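Local coordinates for lambda phage protein with carbohydrate-binding module (Shewanella oneidensis, PDB 2A5Z) that is of unknown function but binds magnesium and adopts a jelly-roll fold with a carbohydrate-binding module, so it may recognise carbohydrates, at residues N66-L71 and D247-K252; F49-D54 and A105-A110; S116-T121 and A226-K231; M57-L62 and I76-I81; C187-L192 and A216-A221. One frame throughout, in Å; residues are numbered along the deposited sequence.

Contact 1. Residues N66-L71 and D247-K252; sequences NNISLL and DLIEFK. With MG (magnesium ion), chain F.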
# COMPACT_ATOMS: atom_id res chain seq x y z
N ASN C 66 0.66 4.20 -2.46
CA ASN C 66 1.08 4.14 -3.87
C ASN C 66 2.45 4.77 -4.15
O ASN C 66 2.60 5.57 -5.07
CB ASN C 66 -0.00 4.75 -4.77
CG ASN C 66 -1.39 4.22 -4.48
OD1 ASN C 66 -1.55 3.08 -4.04
ND2 ASN C 66 -2.42 5.04 -4.72
N ASN C 67 3.44 4.39 -3.33
CA ASN C 67 4.85 4.88 -3.43
C ASN C 67 5.13 6.26 -2.81
O ASN C 67 6.29 6.63 -2.64
CB ASN C 67 5.38 4.86 -4.88
CG ASN C 67 5.42 3.45 -5.48
OD1 ASN C 67 5.48 2.45 -4.76
ND2 ASN C 67 5.39 3.38 -6.82
N ILE C 68 4.06 6.99 -2.48
CA ILE C 68 4.15 8.40 -2.08
C ILE C 68 4.17 8.52 -0.57
O ILE C 68 3.32 7.94 0.11
CB ILE C 68 2.98 9.23 -2.68
CG1 ILE C 68 3.04 9.22 -4.21
CG2 ILE C 68 2.97 10.69 -2.16
CD1 ILE C 68 1.67 9.29 -4.87
N SER C 69 5.15 9.28 -0.05
CA SER C 69 5.27 9.56 1.38
C SER C 69 4.19 10.54 1.80
O SER C 69 3.93 11.51 1.10
CB SER C 69 6.64 10.18 1.70
OG SER C 69 7.69 9.39 1.18
N LEU C 70 3.56 10.29 2.95
CA LEU C 70 2.51 11.17 3.46
C LEU C 70 2.90 11.55 4.88
O LEU C 70 2.61 10.84 5.84
CB LEU C 70 1.14 10.49 3.40
CG LEU C 70 0.70 10.01 2.01
CD1 LEU C 70 -0.48 9.07 2.13
CD2 LEU C 70 0.38 11.20 1.08
N LEU C 71 3.58 12.68 4.98
CA LEU C 71 4.36 12.98 6.17
C LEU C 71 3.77 14.11 6.97
O LEU C 71 3.61 15.22 6.47
CB LEU C 71 5.81 13.30 5.76
CG LEU C 71 6.52 12.18 4.99
CD1 LEU C 71 7.91 12.61 4.52
CD2 LEU C 71 6.61 10.94 5.84
N ASP C 247 -6.54 17.18 -2.97
CA ASP C 247 -7.42 16.21 -3.60
C ASP C 247 -6.57 15.07 -4.21
O ASP C 247 -6.85 13.90 -4.01
CB ASP C 247 -8.22 16.92 -4.71
CG ASP C 247 -9.07 15.97 -5.56
OD1 ASP C 247 -9.47 14.91 -5.08
OD2 ASP C 247 -9.37 16.31 -6.73
N LEU C 248 -5.51 15.44 -4.91
CA LEU C 248 -4.86 14.50 -5.81
C LEU C 248 -3.44 14.96 -6.12
O LEU C 248 -3.20 16.15 -6.35
CB LEU C 248 -5.68 14.40 -7.11
CG LEU C 248 -5.23 13.63 -8.35
CD1 LEU C 248 -4.93 12.18 -8.02
CD2 LEU C 248 -6.31 13.71 -9.42
N ILE C 249 -2.51 14.00 -6.13
CA ILE C 249 -1.15 14.24 -6.58
C ILE C 249 -0.75 13.14 -7.56
O ILE C 249 -1.19 12.00 -7.40
CB ILE C 249 -0.15 14.36 -5.37
CG1 ILE C 249 1.23 14.87 -5.84
CG2 ILE C 249 -0.06 13.05 -4.56
CD1 ILE C 249 2.14 15.35 -4.70
N GLU C 250 0.04 13.48 -8.57
CA GLU C 250 0.51 12.53 -9.57
C GLU C 250 2.00 12.75 -9.84
O GLU C 250 2.44 13.88 -9.97
CB GLU C 250 -0.30 12.68 -10.86
CG GLU C 250 0.23 11.87 -12.04
CD GLU C 250 -0.40 12.30 -13.37
OE1 GLU C 250 -1.33 11.61 -13.85
OE2 GLU C 250 0.04 13.32 -13.94
N PHE C 251 2.76 11.65 -9.90
CA PHE C 251 4.19 11.66 -10.26
C PHE C 251 4.40 10.86 -11.55
O PHE C 251 3.95 9.71 -11.64
CB PHE C 251 5.04 11.00 -9.16
CG PHE C 251 5.16 11.82 -7.90
CD1 PHE C 251 6.29 12.58 -7.66
CD2 PHE C 251 4.14 11.82 -6.96
CE1 PHE C 251 6.41 13.34 -6.49
CE2 PHE C 251 4.24 12.58 -5.78
CZ PHE C 251 5.37 13.34 -5.55
N LYS C 252 5.08 11.46 -12.52
CA LYS C 252 5.54 10.70 -13.70
C LYS C 252 6.93 11.10 -14.20
O LYS C 252 7.24 12.29 -14.30
CB LYS C 252 4.53 10.72 -14.86
CG LYS C 252 3.87 12.03 -15.14
CD LYS C 252 2.78 11.84 -16.22
CE LYS C 252 2.14 13.18 -16.55
NZ LYS C 252 1.18 13.10 -17.71
MG MG F . -8.83 13.05 -4.17
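Ile68 and Phe251 mark the closest approach of the two backbones, yet their CA atoms stand 8.8 Å apart: strand 68-73 and strand 245-254 belong to different sheets and meet through side chains. Ile68 spans the gap with its longer branch. CG1 of Ile68 sits beside the backbone N (chi1 -63°) and from there lies 3.9 Å from CE2 of Phe251, approaching that flank of the ring obliquely. The end of the same branch passes to a second residue, where CD1 of Ile68 touches CG2 of Ile249 at 4.2 Å. Ile68 thus bears on two residues spaced two apart on one strand, both pointing inward from the same side of it. Tyr53 packs against Ile68 as well, and Met107 against the Phe251 ring. At the start of 247-252, where a classic beta bulge sets both Asp247 and Leu248 against Tyr123, the magnesium ion is bound by Asp247 O and Asp247 OD1, each at 2.2 Å. Asp54, Phe88 and Gly89 supply its other protein ligands. OD2 of Asp247 is held by His87 and by a salt bridge to Arg259 of a neighbouring subunit, which helps fix the carboxylate. The segment therefore has two characters: carbonyl and carboxylate oxygens gather round the magnesium ion at one end, while the touching aliphatic and aromatic groups are buried and cohere by excluding water from between the sheets.

Contact 2. Residues F49-D54 and A105-A110; sequences FYASYD and AGMLMA. With MG (magnesium ion), chain F.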
# COMPACT_ATOMS: atom_id res chain seq x y z
N PHE C 49 8.04 5.65 -14.85
CA PHE C 49 7.56 5.59 -13.49
C PHE C 49 6.26 6.37 -13.36
O PHE C 49 6.16 7.48 -13.87
CB PHE C 49 8.59 6.13 -12.48
CG PHE C 49 8.07 6.16 -11.06
CD1 PHE C 49 8.21 5.05 -10.24
CD2 PHE C 49 7.42 7.29 -10.57
CE1 PHE C 49 7.72 5.06 -8.93
CE2 PHE C 49 6.92 7.31 -9.27
CZ PHE C 49 7.07 6.20 -8.45
N TYR C 50 5.29 5.78 -12.67
CA TYR C 50 4.04 6.45 -12.36
C TYR C 50 3.59 6.17 -10.92
O TYR C 50 3.68 5.03 -10.46
CB TYR C 50 2.93 6.01 -13.34
CG TYR C 50 1.70 6.87 -13.21
CD1 TYR C 50 1.58 8.05 -13.94
CD2 TYR C 50 0.68 6.53 -12.32
CE1 TYR C 50 0.45 8.86 -13.81
CE2 TYR C 50 -0.45 7.34 -12.18
CZ TYR C 50 -0.55 8.50 -12.92
OH TYR C 50 -1.65 9.30 -12.80
N ALA C 51 3.12 7.21 -10.23
CA ALA C 51 2.48 7.06 -8.93
C ALA C 51 1.45 8.17 -8.73
O ALA C 51 1.65 9.30 -9.18
CB ALA C 51 3.50 7.08 -7.79
N SER C 52 0.34 7.85 -8.08
CA SER C 52 -0.67 8.85 -7.76
C SER C 52 -1.41 8.47 -6.49
O SER C 52 -1.50 7.29 -6.15
CB SER C 52 -1.65 9.03 -8.92
OG SER C 52 -2.47 7.90 -9.05
N TYR C 53 -1.92 9.47 -5.79
CA TYR C 53 -2.78 9.23 -4.64
C TYR C 53 -3.93 10.24 -4.62
O TYR C 53 -3.72 11.42 -4.86
CB TYR C 53 -1.99 9.20 -3.33
CG TYR C 53 -2.86 8.90 -2.14
CD1 TYR C 53 -3.65 7.74 -2.10
CD2 TYR C 53 -2.94 9.80 -1.07
CE1 TYR C 53 -4.48 7.48 -1.02
CE2 TYR C 53 -3.77 9.53 0.02
CZ TYR C 53 -4.53 8.37 0.03
OH TYR C 53 -5.35 8.12 1.08
N ASP C 54 -5.14 9.76 -4.34
CA ASP C 54 -6.37 10.55 -4.46
C ASP C 54 -7.00 10.88 -3.10
O ASP C 54 -8.13 11.34 -3.04
CB ASP C 54 -7.39 9.80 -5.34
CG ASP C 54 -8.28 10.74 -6.15
OD1 ASP C 54 -8.25 11.97 -5.94
OD2 ASP C 54 -9.04 10.26 -7.03
N ALA C 105 3.10 15.56 0.98
CA ALA C 105 2.89 14.42 0.10
C ALA C 105 3.97 14.46 -0.98
O ALA C 105 3.95 15.32 -1.86
CB ALA C 105 1.47 14.44 -0.51
N GLY C 106 4.93 13.54 -0.89
CA GLY C 106 6.07 13.61 -1.78
C GLY C 106 6.87 12.34 -1.94
O GLY C 106 6.53 11.29 -1.37
N MSE C 107 7.93 12.44 -2.75
CA MSE C 107 8.88 11.35 -3.00
C MSE C 107 10.32 11.85 -2.86
O MSE C 107 10.57 13.07 -2.84
CB MSE C 107 8.63 10.72 -4.39
CG MSE C 107 7.29 9.94 -4.53
SE MSE C 107 7.09 8.96 -6.03
CE MSE C 107 8.17 7.58 -5.63
N LEU C 108 11.27 10.92 -2.76
CA LEU C 108 12.70 11.26 -2.69
C LEU C 108 13.23 11.75 -4.04
O LEU C 108 12.81 11.26 -5.09
CB LEU C 108 13.52 10.04 -2.24
CG LEU C 108 13.27 9.51 -0.82
CD1 LEU C 108 13.72 8.05 -0.68
CD2 LEU C 108 13.92 10.41 0.25
N MSE C 109 14.16 12.70 -3.99
CA MSE C 109 14.74 13.27 -5.22
C MSE C 109 15.78 12.37 -5.89
O MSE C 109 15.95 12.44 -7.11
CB MSE C 109 15.31 14.67 -4.93
CG MSE C 109 14.26 15.63 -4.33
SE MSE C 109 14.73 17.37 -4.19
CE MSE C 109 14.83 17.76 -5.94
N ALA C 110 16.44 11.53 -5.09
CA ALA C 110 17.52 10.65 -5.59
C ALA C 110 17.10 9.77 -6.77
O ALA C 110 17.91 9.47 -7.64
CB ALA C 110 18.07 9.78 -4.46
MG MG F . -8.83 13.05 -4.17
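The Phe49 ring receives the end of Met107, a selenomethionine, at its outer corner, at a slant that is neither face-on nor edge-on. The methyl CE of Met107 is 3.3 Å from CZ of Phe49, a tight fit, and SE of Met107 is 3.6 Å from CE2 of the same ring. Measured to the ring centroid, SE lies 4.7 Å away and 67° off the normal, an oblique Met-aromatic contact. Elsewhere round this ring Phe112 makes an edge-to-face pair, and Phe251 and Asn67 also pack on Phe49. The two side chains come from opposite directions. Phe49 extends with CG opposite its own backbone N (chi1 176°), whereas Met107 runs out nearly straight and then bends at its last torsion (chi3 75°), which turns the methyl toward CZ. SE of Met107 itself, placed by the straighter part of the chain, is 4.4 Å from CB of Ala51, the next inward-facing residue on strand 48-53. Past the end of that strand, Asp54 binds the magnesium ion through its O and its OD1, both at 2.2 Å, while OD2 of Asp54 is engaged by Arg259 and Ala45 of a neighbouring subunit. Strand 48-53 and strand 102-107 lie in different sheets, so the selenium-aromatic contact belongs to the buried interior between the layers of a jelly-roll beta sandwich, away from the ion that Asp54 binds.

Contact 3. Residues S116-T121 and A226-K231; sequences SELEVT and AHIGFK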
# COMPACT_ATOMS: atom_id res chain seq x y z
N SER C 116 15.44 12.42 -15.72
CA SER C 116 14.13 11.77 -15.57
C SER C 116 12.97 12.66 -15.99
O SER C 116 11.87 12.17 -16.27
CB SER C 116 13.92 11.31 -14.12
OG SER C 116 13.71 12.41 -13.26
N GLU C 117 13.21 13.98 -16.02
CA GLU C 117 12.21 14.99 -16.39
C GLU C 117 10.88 14.74 -15.67
O GLU C 117 9.81 14.73 -16.28
CB GLU C 117 11.98 15.02 -17.90
CG GLU C 117 13.23 15.30 -18.71
CD GLU C 117 12.95 15.45 -20.19
OE1 GLU C 117 13.38 14.58 -20.98
OE2 GLU C 117 12.28 16.43 -20.57
N LEU C 118 10.99 14.54 -14.36
CA LEU C 118 9.85 14.32 -13.49
C LEU C 118 8.79 15.41 -13.68
O LEU C 118 9.11 16.61 -13.78
CB LEU C 118 10.31 14.27 -12.02
CG LEU C 118 9.25 14.21 -10.91
CD1 LEU C 118 8.61 12.84 -10.82
CD2 LEU C 118 9.85 14.59 -9.56
N GLU C 119 7.55 14.97 -13.73
CA GLU C 119 6.39 15.84 -13.78
C GLU C 119 5.52 15.55 -12.56
O GLU C 119 5.17 14.40 -12.31
CB GLU C 119 5.61 15.56 -15.06
CG GLU C 119 4.71 16.67 -15.50
CD GLU C 119 4.20 16.44 -16.90
OE1 GLU C 119 5.03 16.31 -17.83
OE2 GLU C 119 2.96 16.36 -17.07
N VAL C 120 5.21 16.59 -11.80
CA VAL C 120 4.35 16.44 -10.63
C VAL C 120 3.11 17.32 -10.81
O VAL C 120 3.23 18.52 -11.08
CB VAL C 120 5.08 16.82 -9.31
CG1 VAL C 120 4.13 16.66 -8.09
CG2 VAL C 120 6.34 15.98 -9.13
N THR C 121 1.93 16.71 -10.69
CA THR C 121 0.67 17.44 -10.81
C THR C 121 -0.11 17.36 -9.50
O THR C 121 -0.25 16.27 -8.94
CB THR C 121 -0.17 16.93 -11.99
OG1 THR C 121 0.64 16.87 -13.18
CG2 THR C 121 -1.37 17.84 -12.24
N ALA C 226 15.26 16.04 2.20
CA ALA C 226 14.37 16.71 1.27
C ALA C 226 13.35 15.74 0.66
O ALA C 226 13.51 14.52 0.77
CB ALA C 226 15.17 17.40 0.17
N HIS C 227 12.30 16.29 0.07
CA HIS C 227 11.33 15.54 -0.73
C HIS C 227 10.86 16.44 -1.86
O HIS C 227 11.07 17.66 -1.81
CB HIS C 227 10.13 15.13 0.12
CG HIS C 227 10.12 13.69 0.54
ND1 HIS C 227 11.23 13.06 1.08
CD2 HIS C 227 9.13 12.77 0.53
CE1 HIS C 227 10.92 11.81 1.38
NE2 HIS C 227 9.66 11.60 1.05
N ILE C 228 10.25 15.85 -2.89
CA ILE C 228 9.63 16.61 -3.98
C ILE C 228 8.14 16.26 -4.09
O ILE C 228 7.76 15.09 -4.07
CB ILE C 228 10.42 16.47 -5.34
CG1 ILE C 228 9.83 17.37 -6.43
CG2 ILE C 228 10.58 14.98 -5.78
CD1 ILE C 228 10.81 17.69 -7.57
N GLY C 229 7.29 17.29 -4.15
CA GLY C 229 5.84 17.08 -4.21
C GLY C 229 5.04 18.26 -3.70
O GLY C 229 5.21 19.39 -4.18
N PHE C 230 4.17 18.00 -2.73
CA PHE C 230 3.31 19.02 -2.13
C PHE C 230 3.60 19.12 -0.64
O PHE C 230 3.66 18.10 0.05
CB PHE C 230 1.83 18.64 -2.35
CG PHE C 230 0.85 19.41 -1.49
CD1 PHE C 230 0.36 20.65 -1.90
CD2 PHE C 230 0.40 18.88 -0.28
CE1 PHE C 230 -0.56 21.35 -1.11
CE2 PHE C 230 -0.54 19.59 0.52
CZ PHE C 230 -1.01 20.82 0.09
N LYS C 231 3.80 20.34 -0.16
CA LYS C 231 3.97 20.57 1.27
C LYS C 231 3.22 21.83 1.68
O LYS C 231 3.39 22.88 1.06
CB LYS C 231 5.45 20.70 1.63
CG LYS C 231 5.72 20.75 3.14
CD LYS C 231 7.19 20.97 3.43
CE LYS C 231 7.42 21.04 4.92
NZ LYS C 231 8.75 21.60 5.28
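Ile228, Leu118 and Val120 carry most of this contact. Leu118 and Ile228 reach toward each other tip to tip: CD2 of Leu118 is 3.8 Å from CD1 of Ile228. The same methyl also meets the other branch, with Leu118 CD2 at 3.9 Å from Ile228 CG2, so that it nestles against both arms of the isoleucine. Ile228 opens in this way because CG1 is turned opposite the backbone N (chi1 -175°) while CG2 takes the crowded position between N and the carbonyl carbon. Phe189 packs on Ile228, and Phe251 on both Leu118 and Val120. Two residues after Leu118, Val120 meets main chain at Gly229, the residue after Ile228, with CG1 of Val120 standing 4.3 Å from CA of Gly229. This is where the backbones run closest, with 6.6 Å between the CA atoms of Val120 and Gly229. The glycine adopts phi 156° and psi -125°, angles at which a CB would run into the carbonyl O of Ile228, and here the chain turns a corner between strand 226-228 and strand 230-234. Behind the apolar pair, His227 ND1 donates to Ala226 O over 2.7 Å, while its NE2 is bonded to Ser69 OG. Inward-facing apolar groups at the start of strand 119-125 and just before it thereby meet the corner of the facing sheet, the kind of buried interlayer core on which a jelly-roll sandwich is built.

Contact 4. Residues M57-L62 and I76-I81; sequences MHSIGL and ISLQNI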
# COMPACT_ATOMS: atom_id res chain seq x y z
N MSE C 57 -8.35 7.55 1.64
CA MSE C 57 -8.12 6.64 2.77
C MSE C 57 -8.23 7.36 4.12
O MSE C 57 -7.93 8.55 4.24
CB MSE C 57 -6.74 5.95 2.69
CG MSE C 57 -6.44 5.20 1.38
SE MSE C 57 -4.77 4.45 1.37
CE MSE C 57 -4.93 3.40 2.81
N HIS C 58 -8.68 6.61 5.13
CA HIS C 58 -8.62 7.01 6.53
C HIS C 58 -7.16 7.37 6.82
O HIS C 58 -6.26 6.58 6.51
CB HIS C 58 -9.09 5.81 7.37
CG HIS C 58 -9.17 6.06 8.85
ND1 HIS C 58 -9.91 7.08 9.40
CD2 HIS C 58 -8.66 5.36 9.89
CE1 HIS C 58 -9.82 7.02 10.72
NE2 HIS C 58 -9.07 5.98 11.04
N SER C 59 -6.91 8.57 7.35
CA SER C 59 -5.52 9.07 7.39
C SER C 59 -4.80 8.99 8.74
O SER C 59 -3.63 9.39 8.83
CB SER C 59 -5.40 10.47 6.78
OG SER C 59 -6.21 11.43 7.44
N ILE C 60 -5.46 8.45 9.77
CA ILE C 60 -4.79 8.18 11.05
C ILE C 60 -3.70 7.14 10.86
O ILE C 60 -3.97 6.00 10.47
CB ILE C 60 -5.76 7.64 12.13
CG1 ILE C 60 -6.96 8.58 12.31
CG2 ILE C 60 -5.01 7.36 13.45
CD1 ILE C 60 -6.84 9.59 13.45
N GLY C 61 -2.45 7.54 11.14
CA GLY C 61 -1.31 6.63 11.05
C GLY C 61 -0.95 6.22 9.63
O GLY C 61 -0.29 5.21 9.42
N LEU C 62 -1.38 7.02 8.65
CA LEU C 62 -1.13 6.73 7.23
C LEU C 62 0.09 7.50 6.76
O LEU C 62 0.03 8.72 6.56
CB LEU C 62 -2.35 7.09 6.37
CG LEU C 62 -2.28 6.82 4.85
CD1 LEU C 62 -2.23 5.33 4.57
CD2 LEU C 62 -3.46 7.46 4.14
N ILE C 76 0.44 18.39 13.16
CA ILE C 76 -0.44 19.01 12.18
C ILE C 76 -1.80 18.31 12.24
O ILE C 76 -1.89 17.09 12.45
CB ILE C 76 0.14 18.91 10.74
CG1 ILE C 76 -0.63 19.78 9.75
CG2 ILE C 76 0.19 17.45 10.26
CD1 ILE C 76 -0.34 21.28 9.87
N SER C 77 -2.87 19.08 12.07
CA SER C 77 -4.20 18.55 12.23
C SER C 77 -4.78 18.15 10.88
O SER C 77 -5.24 18.99 10.11
CB SER C 77 -5.08 19.55 12.96
OG SER C 77 -6.35 19.01 13.21
N LEU C 78 -4.74 16.86 10.57
CA LEU C 78 -5.40 16.37 9.37
C LEU C 78 -6.88 16.23 9.69
O LEU C 78 -7.26 15.47 10.58
CB LEU C 78 -4.80 15.04 8.89
CG LEU C 78 -3.29 14.94 8.64
CD1 LEU C 78 -2.95 13.57 8.07
CD2 LEU C 78 -2.77 16.05 7.72
N GLN C 79 -7.70 17.00 8.98
CA GLN C 79 -9.16 16.99 9.18
C GLN C 79 -9.79 15.76 8.53
O GLN C 79 -9.10 14.99 7.85
CB GLN C 79 -9.78 18.26 8.62
CG GLN C 79 -9.20 19.54 9.20
CD GLN C 79 -9.54 19.71 10.67
OE1 GLN C 79 -10.67 20.04 11.02
NE2 GLN C 79 -8.56 19.50 11.54
N ASN C 80 -11.09 15.58 8.73
CA ASN C 80 -11.81 14.48 8.11
C ASN C 80 -11.77 14.54 6.59
O ASN C 80 -11.94 15.61 6.01
CB ASN C 80 -13.26 14.46 8.55
CG ASN C 80 -13.42 14.00 9.97
OD1 ASN C 80 -13.93 14.73 10.81
ND2 ASN C 80 -12.99 12.77 10.24
N ILE C 81 -11.54 13.38 5.97
CA ILE C 81 -11.64 13.23 4.52
C ILE C 81 -13.05 13.58 4.06
O ILE C 81 -14.04 13.21 4.70
CB ILE C 81 -11.25 11.79 4.07
CG1 ILE C 81 -9.83 11.43 4.51
CG2 ILE C 81 -11.43 11.61 2.54
CD1 ILE C 81 -8.71 12.31 3.93
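Ser59 opens a type II beta turn that runs to Leu62, closed by Leu62 N donating to Ser59 O over 3.3 Å, and it is from this loop that the contact with segment 76-81 is made. The serine stands in front of Leu78: its OG lies 4.0 Å from CD1 of Leu78, and its CB is 4.2 Å from the same methyl. The touch is plain van der Waals contact; the polar partner of OG is NE2 of Gln91, a residue that also packs on Leu78 and Ile81. OG of Ser59, between the backbone N and the carbonyl carbon (chi1 60°), lies on the side of Leu78 and Ile81. Ile81 makes the second point of contact. Its CG1 rests 3.5 Å from the carbonyl O of Met57, and CD1 of Ile81 also reaches OG of Ser59, at 4.4 Å. The side chain of Met57, a selenomethionine, leads off to the other side, so this residue takes part mainly through its backbone. The side chain of Ile81 is about 7 Å from a bound magnesium ion, close to Gly89 of that site, and packs on Leu108 of a neighbouring subunit, whose His227 ring meets that of His58 edge-to-face. In the fold, the loop between strand 48-53 and strand 64-65 thus leans on the short strand 77-78 and the segment after it, with 77-78 paired antiparallel to strand 90-94.

Contact 5. Residues C187-L192 and A216-A221; sequences CKFKML and AAMFRA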
# COMPACT_ATOMS: atom_id res chain seq x y z
N CYS C 187 -1.69 22.60 -10.25
CA CYS C 187 -0.31 23.01 -10.53
C CYS C 187 0.49 21.84 -11.09
O CYS C 187 0.46 20.73 -10.54
CB CYS C 187 0.38 23.57 -9.28
SG CYS C 187 2.16 23.92 -9.52
N LYS C 188 1.17 22.10 -12.20
CA LYS C 188 2.15 21.17 -12.74
C LYS C 188 3.57 21.72 -12.54
O LYS C 188 3.86 22.87 -12.88
CB LYS C 188 1.86 20.88 -14.21
CG LYS C 188 2.82 19.88 -14.86
CD LYS C 188 2.17 19.18 -16.05
CE LYS C 188 1.75 20.15 -17.14
NZ LYS C 188 1.55 19.41 -18.41
N PHE C 189 4.42 20.89 -11.96
CA PHE C 189 5.83 21.18 -11.79
C PHE C 189 6.58 20.28 -12.79
O PHE C 189 6.32 19.09 -12.87
CB PHE C 189 6.24 20.93 -10.33
CG PHE C 189 7.73 21.03 -10.07
CD1 PHE C 189 8.26 22.13 -9.42
CD2 PHE C 189 8.60 20.00 -10.47
CE1 PHE C 189 9.63 22.23 -9.17
CE2 PHE C 189 9.97 20.09 -10.24
CZ PHE C 189 10.49 21.20 -9.59
N LYS C 190 7.47 20.87 -13.58
CA LYS C 190 8.19 20.12 -14.61
C LYS C 190 9.70 20.25 -14.45
O LYS C 190 10.25 21.35 -14.53
CB LYS C 190 7.73 20.55 -16.02
CG LYS C 190 8.39 19.81 -17.20
CD LYS C 190 8.19 18.30 -17.13
CE LYS C 190 8.40 17.65 -18.49
NZ LYS C 190 8.62 16.20 -18.29
N MSE C 191 10.36 19.13 -14.21
CA MSE C 191 11.82 19.06 -14.09
C MSE C 191 12.43 19.12 -15.49
O MSE C 191 12.05 18.35 -16.37
CB MSE C 191 12.21 17.75 -13.39
CG MSE C 191 13.71 17.48 -13.17
SE MSE C 191 14.04 15.95 -12.23
CE MSE C 191 13.35 16.35 -10.62
N LEU C 192 13.36 20.04 -15.69
CA LEU C 192 14.00 20.21 -16.98
C LEU C 192 15.33 19.46 -16.97
O LEU C 192 15.86 19.15 -15.90
CB LEU C 192 14.17 21.70 -17.32
CG LEU C 192 12.90 22.58 -17.24
CD1 LEU C 192 13.21 24.05 -17.52
CD2 LEU C 192 11.79 22.12 -18.18
N ALA C 216 17.94 29.59 -12.54
CA ALA C 216 18.89 28.71 -11.88
C ALA C 216 18.27 27.33 -11.63
O ALA C 216 17.05 27.16 -11.72
CB ALA C 216 19.35 29.33 -10.59
N ALA C 217 19.13 26.36 -11.32
CA ALA C 217 18.69 25.00 -11.03
C ALA C 217 17.87 24.96 -9.73
O ALA C 217 18.13 25.73 -8.81
CB ALA C 217 19.87 24.06 -10.93
N MSE C 218 16.90 24.05 -9.68
CA MSE C 218 16.07 23.84 -8.49
C MSE C 218 16.90 23.49 -7.25
O MSE C 218 18.05 23.02 -7.37
CB MSE C 218 15.04 22.73 -8.77
CG MSE C 218 15.57 21.28 -8.73
SE MSE C 218 14.29 20.01 -8.99
CE MSE C 218 14.00 20.21 -10.74
N PHE C 219 16.33 23.73 -6.07
CA PHE C 219 16.87 23.14 -4.84
C PHE C 219 16.79 21.62 -4.93
O PHE C 219 15.75 21.05 -5.26
CB PHE C 219 16.12 23.61 -3.58
CG PHE C 219 16.40 22.75 -2.36
CD1 PHE C 219 17.69 22.68 -1.82
CD2 PHE C 219 15.40 21.97 -1.79
CE1 PHE C 219 17.97 21.87 -0.72
CE2 PHE C 219 15.66 21.15 -0.69
CZ PHE C 219 16.95 21.10 -0.15
N ARG C 220 17.91 20.96 -4.63
CA ARG C 220 17.98 19.51 -4.67
C ARG C 220 18.84 18.99 -3.53
O ARG C 220 19.91 19.51 -3.27
CB ARG C 220 18.55 19.03 -6.01
CG ARG C 220 18.70 17.51 -6.10
CD ARG C 220 19.29 17.05 -7.44
NE ARG C 220 18.29 17.05 -8.52
CZ ARG C 220 17.44 16.05 -8.77
NH1 ARG C 220 17.43 14.96 -8.02
NH2 ARG C 220 16.60 16.16 -9.78
N ALA C 221 18.33 17.97 -2.84
CA ALA C 221 19.13 17.15 -1.93
C ALA C 221 18.72 15.71 -2.18
O ALA C 221 17.54 15.35 -2.01
CB ALA C 221 18.91 17.54 -0.48
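Met218, a selenomethionine, starts with CG between its backbone N and carbonyl carbon (chi1 77°) and bends again at chi3, which delivers its methyl to Phe189 and Met191. Phe189, extended with CG opposite the backbone N (chi1 172°), presents its rim: CE of Met218 is 3.8 Å from CZ of Phe189, near the ring plane. SE of Met218 lies 5.4 Å from the ring centroid and 84° off the normal, a Met-aromatic contact at the edge. Met191, also selenomethionine, crosses Met218 at about a right angle, with its CG 3.7 Å from CE of Met218. Its own end turns to Arg220: CE of Met191 is 3.4 Å from NH2 of Arg220, and SE of Met191 lies in the guanidinium plane at its edge, 3.5 Å from NH2. The charge itself is answered elsewhere, by Asp195 at NE and Asp222 at NH1, while NH2 bonds to Phe112 O, so the guanidinium is anchored from several directions beside the selenium. Segment 216-221, a loop between strand 208-213 and strand 226-228, is thereby fastened to the inward side of strand 184-191, which lies between strands 119-125 and 197-203 in its sheet.

Contacts 1 and 2 almost coincide, centres about 4 Å apart, and are stitched together by Phe251 N to Ala51 O at 2.7 Å; between them they bring Asp247 and Asp54 to one magnesium ion. Contact 3 lies about 9 Å from contact 1, centre to centre, and continues the same interlayer core, its Val120 CG2 being 3.7 Å from Phe251 CD1. Contact 5 lies about 8 Å from contact 3 between centres, where Val120 O and Phe189 N pair strands 119-125 and 184-191 at 2.8 Å. Contact 4 lies beside that ion, the Ile81 side chain about 7 Å from it, with the centres of contacts 4 and 5 about 28 Å apart across the chain's centre.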